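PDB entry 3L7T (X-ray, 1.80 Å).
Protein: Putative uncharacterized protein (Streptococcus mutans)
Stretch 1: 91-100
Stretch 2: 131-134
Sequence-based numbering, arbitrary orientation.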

# COMPACT_ATOMS: atom_id res chain seq x y z
N ASP A 91 -16.54 -10.05 -10.79
CA ASP A 91 -17.00 -9.53 -12.07
C ASP A 91 -16.60 -8.06 -12.20
O ASP A 91 -17.27 -7.20 -11.64
N VAL A 92 -15.47 -7.81 -12.84
CA VAL A 92 -14.96 -6.42 -13.04
C VAL A 92 -15.97 -5.56 -13.82
O VAL A 92 -16.20 -4.40 -13.50
N GLU A 93 -16.60 -6.16 -14.82
CA GLU A 93 -17.50 -5.42 -15.69
C GLU A 93 -18.64 -4.82 -14.88
O GLU A 93 -18.88 -3.60 -14.93
N ALA A 94 -19.27 -5.67 -14.08
CA ALA A 94 -20.39 -5.29 -13.25
C ALA A 94 -19.96 -4.33 -12.13
O ALA A 94 -20.60 -3.29 -11.92
N SER A 95 -18.88 -4.68 -11.44
CA SER A 95 -18.33 -3.83 -10.39
C SER A 95 -18.05 -2.44 -10.90
O SER A 95 -18.38 -1.45 -10.23
N ARG A 96 -17.43 -2.36 -12.08
CA ARG A 96 -17.23 -1.07 -12.74
C ARG A 96 -18.54 -0.32 -12.99
O ARG A 96 -18.61 0.87 -12.76
N GLN A 97 -19.54 -1.03 -13.51
CA GLN A 97 -20.89 -0.47 -13.69
C GLN A 97 -21.38 0.18 -12.40
O GLN A 97 -21.85 1.32 -12.42
N GLU A 98 -21.38 -0.61 -11.33
CA GLU A 98 -21.94 -0.16 -10.04
C GLU A 98 -21.22 1.09 -9.56
O GLU A 98 -21.85 2.02 -9.03
N LEU A 99 -19.90 1.09 -9.71
CA LEU A 99 -19.09 2.23 -9.30
C LEU A 99 -19.48 3.47 -10.06
O LEU A 99 -19.62 4.56 -9.49
N ILE A 100 -19.57 3.36 -11.38
CA ILE A 100 -19.96 4.52 -12.16
C ILE A 100 -21.33 5.02 -11.72
O ILE A 100 -21.54 6.22 -11.66
N GLU A 131 -7.76 -0.57 -7.83
CA GLU A 131 -7.90 -1.39 -9.03
C GLU A 131 -8.85 -2.52 -8.70
O GLU A 131 -8.82 -3.02 -7.57
N LEU A 132 -9.79 -2.79 -9.61
CA LEU A 132 -10.64 -4.00 -9.55
C LEU A 132 -9.97 -5.06 -10.40
O LEU A 132 -9.48 -4.75 -11.49
N HIS A 133 -9.93 -6.31 -9.94
CA HIS A 133 -9.16 -7.32 -10.67
C HIS A 133 -9.83 -8.68 -10.51
O HIS A 133 -10.29 -9.02 -9.42
N GLU A 134 -9.99 -9.39 -11.62
CA GLU A 134 -10.60 -10.71 -11.60
C GLU A 134 -9.57 -11.81 -11.34
O GLU A 134 -8.37 -11.57 -11.11
OXT GLU A 134 -9.97 -12.96 -11.19

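The most unusual feature of this contact is that the side chain of the C-terminal residue, Glu134, reaches the first turn of a helix whose N-cap, Asp91, is itself an acid. Glu134 OE2 accepts a hydrogen bond from the backbone amide Val92 N at 2.9 Å, with an N-H...O angle of 159°. Amides of a first helical turn have no carbonyl partner within the helix, so a carboxylate is a natural acceptor here. Glu134 has chi1 at -92°, off the wells, and chi2 t.

Asp91 caps the same turn from the position just before the helix. Its CA-to-CB bond points away from the strand and its chi1 is t; Asp91 OD1 accepts a weak capping bond from Ala94 N at 3.3 Å. The two acids are near neighbors, with Asp91 OD1 and Glu134 OE2 4.1 Å apart. One water bridges the two carboxylates: it donates to Asp91 OD1 at 2.7 Å and to Glu134 OE2 at 2.8 Å, while its oxygen accepts from Glu93 N at 3.1 Å. The two carboxylates and the amides of Val92, Glu93 and Ala94 thus join in one small network.

Beyond this polar end the contact is largely apolar and centers on Leu132, which points toward the helix from the strand in an m,t rotamer. Val92, with chi1 t, also points inward and lies nearest Leu132 in backbone register, their CA atoms being 6.1 Å apart. Val92 CG2 approaches Leu132 CB at 4.1 Å and packs over the strand backbone, 3.9 Å from Leu132 O and 3.8 Å from His133 N. Farther along the helix, Leu132 CD1 meets Ser95 CB at 3.8 Å and Leu99 CD1 at the same distance. Ser95 (chi1 m) and Leu99 (m,t) both point toward the strand, so that Val92, Ser95 and Leu99, spaced three and four residues apart, present one side of the helix to Leu132. Arg96 N lies 3.8 Å from Leu132 CD1; the Arg96 CA-to-CB bond is directed sideways, and the extended side chain leads away to partners elsewhere in the structure.

Successive side chains take different directions: Leu132 and Glu134 point toward the helix, whereas His133, with chi1 t, points away, and His133 ND1 donates to the terminal carboxylate atom Glu134 O at 2.9 Å. The main chain and side chain of the last residue are therefore both anchored, the former by His133 and the latter by the helix. Together the two stretches bury 310 Å², both sides summed, with helix and strand running at 148°, closer to antiparallel than to parallel.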

# COMPACT_ATOMS: atom_id res chain seq x y z
CB ASP A 91 -18.53 -9.66 -12.15
CG ASP A 91 -19.10 -9.30 -13.52
OD1 ASP A 91 -18.36 -8.78 -14.37
OD2 ASP A 91 -20.30 -9.55 -13.75
CB VAL A 92 -13.57 -6.43 -13.73
CG1 VAL A 92 -13.22 -5.04 -14.33
CG2 VAL A 92 -12.47 -6.88 -12.75
CB GLU A 93 -18.06 -6.36 -16.77
CG GLU A 93 -18.37 -5.68 -18.11
CD GLU A 93 -17.12 -5.17 -18.84
OE1 GLU A 93 -16.34 -5.98 -19.38
OE2 GLU A 93 -16.96 -3.93 -18.91
CB ALA A 94 -21.05 -6.54 -12.67
CB SER A 95 -17.05 -4.43 -9.81
OG SER A 95 -17.32 -5.54 -8.98
CB ARG A 96 -16.44 -1.24 -14.05
CG ARG A 96 -16.24 0.04 -14.85
CD ARG A 96 -15.39 -0.21 -16.12
NE ARG A 96 -15.06 1.04 -16.80
CZ ARG A 96 -15.80 1.63 -17.74
NH1 ARG A 96 -16.93 1.07 -18.16
NH2 ARG A 96 -15.44 2.81 -18.23
CB GLN A 97 -21.90 -1.57 -14.07
CG GLN A 97 -21.55 -2.39 -15.30
CD GLN A 97 -21.88 -1.65 -16.54
OE1 GLN A 97 -21.76 -0.42 -16.59
NE2 GLN A 97 -22.41 -2.36 -17.54
CB GLU A 98 -21.82 -1.25 -8.96
CG GLU A 98 -22.64 -2.51 -9.19
CD GLU A 98 -22.28 -3.63 -8.22
OE1 GLU A 98 -21.26 -4.32 -8.45
OE2 GLU A 98 -23.00 -3.81 -7.21
CB LEU A 99 -17.60 1.95 -9.46
CG LEU A 99 -16.90 1.16 -8.36
CD1 LEU A 99 -15.43 0.91 -8.70
CD2 LEU A 99 -17.01 1.93 -7.03
CB ILE A 100 -19.94 4.23 -13.66
CG1 ILE A 100 -18.49 4.03 -14.11
CG2 ILE A 100 -20.60 5.39 -14.43
CD1 ILE A 100 -18.34 3.24 -15.41
CB GLU A 131 -6.52 -1.91 -9.43
CG GLU A 131 -6.48 -2.72 -10.69
CD GLU A 131 -5.15 -3.47 -10.86
OE1 GLU A 131 -4.09 -2.97 -10.43
OE2 GLU A 131 -5.19 -4.58 -11.42
CB LEU A 132 -11.99 -3.69 -10.19
CG LEU A 132 -12.76 -2.51 -9.57
CD1 LEU A 132 -14.02 -2.24 -10.37
CD2 LEU A 132 -13.05 -2.90 -8.12
CB HIS A 133 -7.72 -7.36 -10.15
CG HIS A 133 -6.73 -7.92 -11.12
ND1 HIS A 133 -6.74 -9.24 -11.53
CD2 HIS A 133 -5.67 -7.34 -11.75
CE1 HIS A 133 -5.73 -9.45 -12.36
NE2 HIS A 133 -5.08 -8.31 -12.53
CB GLU A 134 -11.34 -10.99 -12.91
CG GLU A 134 -12.79 -10.61 -12.84
CD GLU A 134 -13.50 -10.76 -14.16
OE1 GLU A 134 -13.19 -11.71 -14.91
OE2 GLU A 134 -14.38 -9.93 -14.44
O HOH W 1 -16.38 -9.00 -16.12